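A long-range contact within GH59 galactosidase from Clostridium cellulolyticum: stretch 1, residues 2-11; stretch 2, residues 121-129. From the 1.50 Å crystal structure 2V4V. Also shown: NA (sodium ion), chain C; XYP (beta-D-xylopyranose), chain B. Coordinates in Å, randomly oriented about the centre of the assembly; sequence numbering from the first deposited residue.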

# COMPACT_ATOMS: atom_id res chain seq x y z
N SER A 2 8.30 -9.33 8.57
CA SER A 2 9.25 -8.23 8.60
C SER A 2 8.75 -7.08 7.74
O SER A 2 8.28 -7.29 6.61
N ALA A 3 8.89 -5.85 8.25
CA ALA A 3 8.58 -4.67 7.41
C ALA A 3 9.44 -4.60 6.14
O ALA A 3 9.04 -3.98 5.12
N TYR A 4 10.60 -5.24 6.20
CA TYR A 4 11.63 -5.15 5.17
C TYR A 4 11.52 -6.25 4.10
O TYR A 4 12.29 -6.23 3.14
N SER A 5 10.58 -7.17 4.30
CA SER A 5 10.26 -8.20 3.34
C SER A 5 9.36 -7.62 2.23
O SER A 5 8.76 -6.55 2.35
N ARG A 6 9.29 -8.37 1.14
CA ARG A 6 8.31 -8.07 0.13
C ARG A 6 6.96 -8.61 0.59
O ARG A 6 6.78 -9.83 0.78
N ILE A 7 6.01 -7.70 0.78
CA ILE A 7 4.69 -8.09 1.27
C ILE A 7 3.70 -8.00 0.10
O ILE A 7 3.50 -6.91 -0.47
N GLU A 8 3.17 -9.15 -0.31
CA GLU A 8 2.26 -9.13 -1.44
C GLU A 8 0.95 -8.48 -0.99
O GLU A 8 0.42 -8.79 0.10
N ALA A 9 0.38 -7.61 -1.84
CA ALA A 9 -0.76 -6.83 -1.38
C ALA A 9 -1.93 -7.75 -1.01
O ALA A 9 -2.74 -7.41 -0.10
N GLU A 10 -2.05 -8.86 -1.75
CA GLU A 10 -3.22 -9.77 -1.55
C GLU A 10 -3.12 -10.62 -0.27
O GLU A 10 -4.06 -11.39 0.06
N SER A 11 -1.98 -10.50 0.42
CA SER A 11 -1.73 -11.26 1.66
C SER A 11 -2.28 -10.55 2.90
O SER A 11 -1.92 -10.89 4.04
N ASN A 121 -4.00 0.14 -8.67
CA ASN A 121 -3.90 -1.29 -8.27
C ASN A 121 -2.55 -1.45 -7.54
O ASN A 121 -1.55 -0.80 -7.93
N LEU A 122 -2.52 -2.34 -6.54
CA LEU A 122 -1.31 -2.52 -5.72
C LEU A 122 -0.90 -3.97 -5.82
O LEU A 122 -1.69 -4.84 -5.48
N ASN A 123 0.32 -4.21 -6.30
CA ASN A 123 0.82 -5.57 -6.46
C ASN A 123 1.50 -6.06 -5.17
O ASN A 123 1.12 -7.08 -4.57
N TRP A 124 2.47 -5.29 -4.68
CA TRP A 124 3.20 -5.63 -3.45
C TRP A 124 3.81 -4.33 -2.90
O TRP A 124 3.77 -3.31 -3.56
N PHE A 125 4.31 -4.37 -1.66
CA PHE A 125 5.01 -3.20 -1.16
C PHE A 125 6.08 -3.70 -0.20
O PHE A 125 6.11 -4.88 0.21
N THR A 126 6.93 -2.77 0.20
CA THR A 126 7.95 -3.10 1.22
C THR A 126 8.41 -1.82 1.91
O THR A 126 8.20 -0.71 1.37
N PHE A 127 9.02 -1.95 3.09
CA PHE A 127 9.68 -0.79 3.70
C PHE A 127 11.21 -0.90 3.55
O PHE A 127 11.75 -2.00 3.38
N SER A 128 11.88 0.24 3.64
CA SER A 128 13.36 0.25 3.54
C SER A 128 13.92 0.87 4.80
O SER A 128 13.27 1.70 5.42
N GLU A 129 15.13 0.44 5.16
CA GLU A 129 15.81 1.00 6.32
C GLU A 129 16.39 2.36 5.98
O GLU A 129 16.69 2.66 4.80

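The two stretches pair as antiparallel strands at I7–F125 and E8–W124. I7 N donates to F125 O and F125 N donates to I7 O, both at 2.9 Å, so both residues have their backbone groups paired. A9 N donates to N123 O at 2.9 Å, and F127 N donates to A3 O at 2.9 Å. Between the I7–F125 pair and the F127–A3 bond, a side chain supplies the link: T126 (chi1 t) donates from OG1 to S5 O at 2.7 Å.

I7 (m, t) and F125 (chi1 p) share one face of the sheet. I7 CB sits over the F125 ring, 4.0 Å from its centroid, and I7 CG2 reaches F125 CZ at 3.4 Å. A9 points toward the second stretch, with its CB 3.6 Å from L122 CG. A3 CB packs against F127 CD2 at 3.8 Å. Y4 (chi1 m) starts away, but its ring comes nearer and E129 CG lies over one face, 4.0 Å from the ring centroid.

E8 and W124 occupy the other face. The extended R6 side chain (chi1 to chi3 all t) lays its guanidinium flat on W124 (chi1 p), with R6 CZ 3.5 Å from the centroid of the five-membered ring. This stack leaves R6 NE free to form a salt bridge with E8 OE2 at 2.8 Å; R6 NH2 also donates to E8 OE2 at 3.2 Å.

The other carboxylate oxygen of E8 (m, m) binds sodium, with E8 OE1 2.4 Å from NA. N123 (chi1 t) supplies both N123 O and N123 OD1, each 2.4 Å from NA. E10 OE1 lies 2.6 Å from NA, and the O of water 1 lies 2.5 Å from NA. The O of water 1 donates to E10 OE2 at 2.6 Å. The shared ion explains why E8 OE1 and N123 OD1, both acceptors, can lie 3.4 Å apart.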

# COMPACT_ATOMS: atom_id res chain seq x y z
CB SER A 2 10.58 -8.71 8.02
OG SER A 2 11.48 -7.62 7.96
CB ALA A 3 8.73 -3.36 8.22
CB TYR A 4 13.04 -5.07 5.82
CG TYR A 4 13.00 -3.98 6.85
CD1 TYR A 4 12.93 -2.64 6.46
CD2 TYR A 4 12.87 -4.27 8.21
CE1 TYR A 4 12.81 -1.62 7.40
CE2 TYR A 4 12.75 -3.25 9.17
CZ TYR A 4 12.73 -1.91 8.75
OH TYR A 4 12.61 -0.83 9.63
CB SER A 5 9.54 -9.39 4.02
OG SER A 5 8.28 -9.02 4.60
CB ARG A 6 8.72 -8.73 -1.18
CG ARG A 6 7.67 -8.63 -2.26
CD ARG A 6 8.31 -9.15 -3.47
NE ARG A 6 7.37 -9.47 -4.52
CZ ARG A 6 7.61 -9.30 -5.81
NH1 ARG A 6 8.78 -8.79 -6.21
NH2 ARG A 6 6.66 -9.65 -6.67
CB ILE A 7 4.26 -7.18 2.44
CG1 ILE A 7 5.28 -7.28 3.59
CG2 ILE A 7 2.82 -7.47 2.89
CD1 ILE A 7 5.06 -6.21 4.69
CB GLU A 8 1.98 -10.54 -1.90
CG GLU A 8 3.24 -11.16 -2.51
CD GLU A 8 3.69 -10.50 -3.84
OE1 GLU A 8 2.90 -9.80 -4.50
OE2 GLU A 8 4.85 -10.72 -4.28
CB ALA A 9 -1.20 -5.85 -2.48
CB GLU A 10 -3.40 -10.72 -2.75
CG GLU A 10 -2.32 -11.76 -2.90
CD GLU A 10 -1.07 -11.30 -3.61
OE1 GLU A 10 -0.89 -10.08 -3.89
OE2 GLU A 10 -0.25 -12.22 -3.92
CB SER A 11 -0.23 -11.55 1.81
OG SER A 11 0.46 -10.43 2.31
CB ASN A 121 -3.89 -2.20 -9.52
CG ASN A 121 -5.21 -2.22 -10.25
OD1 ASN A 121 -5.29 -2.57 -11.46
ND2 ASN A 121 -6.25 -1.80 -9.55
CB LEU A 122 -1.58 -2.13 -4.24
CG LEU A 122 -0.49 -2.38 -3.21
CD1 LEU A 122 0.74 -1.44 -3.47
CD2 LEU A 122 -1.09 -2.06 -1.84
CB ASN A 123 1.77 -5.59 -7.66
CG ASN A 123 2.37 -6.96 -7.94
OD1 ASN A 123 2.10 -7.95 -7.23
ND2 ASN A 123 3.22 -7.03 -8.98
CB TRP A 124 4.28 -6.71 -3.71
CG TRP A 124 5.30 -6.38 -4.75
CD1 TRP A 124 5.27 -6.76 -6.06
CD2 TRP A 124 6.49 -5.59 -4.60
NE1 TRP A 124 6.35 -6.28 -6.74
CE2 TRP A 124 7.13 -5.57 -5.86
CE3 TRP A 124 7.10 -4.95 -3.51
CZ2 TRP A 124 8.33 -4.88 -6.08
CZ3 TRP A 124 8.29 -4.25 -3.73
CH2 TRP A 124 8.90 -4.25 -5.00
CB PHE A 125 4.04 -2.27 -0.42
CG PHE A 125 3.33 -2.95 0.72
CD1 PHE A 125 3.80 -2.76 2.01
CD2 PHE A 125 2.19 -3.74 0.51
CE1 PHE A 125 3.18 -3.35 3.09
CE2 PHE A 125 1.58 -4.35 1.59
CZ PHE A 125 2.05 -4.14 2.86
CB THR A 126 9.20 -3.81 0.60
OG1 THR A 126 10.06 -4.34 1.63
CG2 THR A 126 9.97 -2.84 -0.34
CB PHE A 127 9.36 -0.68 5.18
CG PHE A 127 7.93 -0.36 5.45
CD1 PHE A 127 7.54 0.97 5.67
CD2 PHE A 127 6.95 -1.36 5.49
CE1 PHE A 127 6.20 1.29 5.95
CE2 PHE A 127 5.60 -1.07 5.79
CZ PHE A 127 5.22 0.26 5.98
CB SER A 128 13.81 1.06 2.32
OG SER A 128 13.17 2.36 2.35
CB GLU A 129 16.91 0.06 6.81
CG GLU A 129 16.39 -1.18 7.51
CD GLU A 129 17.48 -1.84 8.35
OE1 GLU A 129 18.54 -2.19 7.76
OE2 GLU A 129 17.28 -2.01 9.59
NA NA C . 0.82 -9.22 -5.59
O1 XYP B . -12.14 -2.71 -14.38
C1 XYP B . -11.47 -2.57 -13.14
C2 XYP B . -10.09 -3.17 -13.34
C3 XYP B . -9.28 -3.03 -12.06
C4 XYP B . -9.33 -1.59 -11.55
C5 XYP B . -10.78 -1.09 -11.51
O2 XYP B . -10.16 -4.57 -13.59
O3 XYP B . -7.93 -3.43 -12.28
O4 XYP B . -8.80 -1.49 -10.25
O5 XYP B . -11.37 -1.24 -12.79
O HOH W 1 1.13 -11.63 -6.05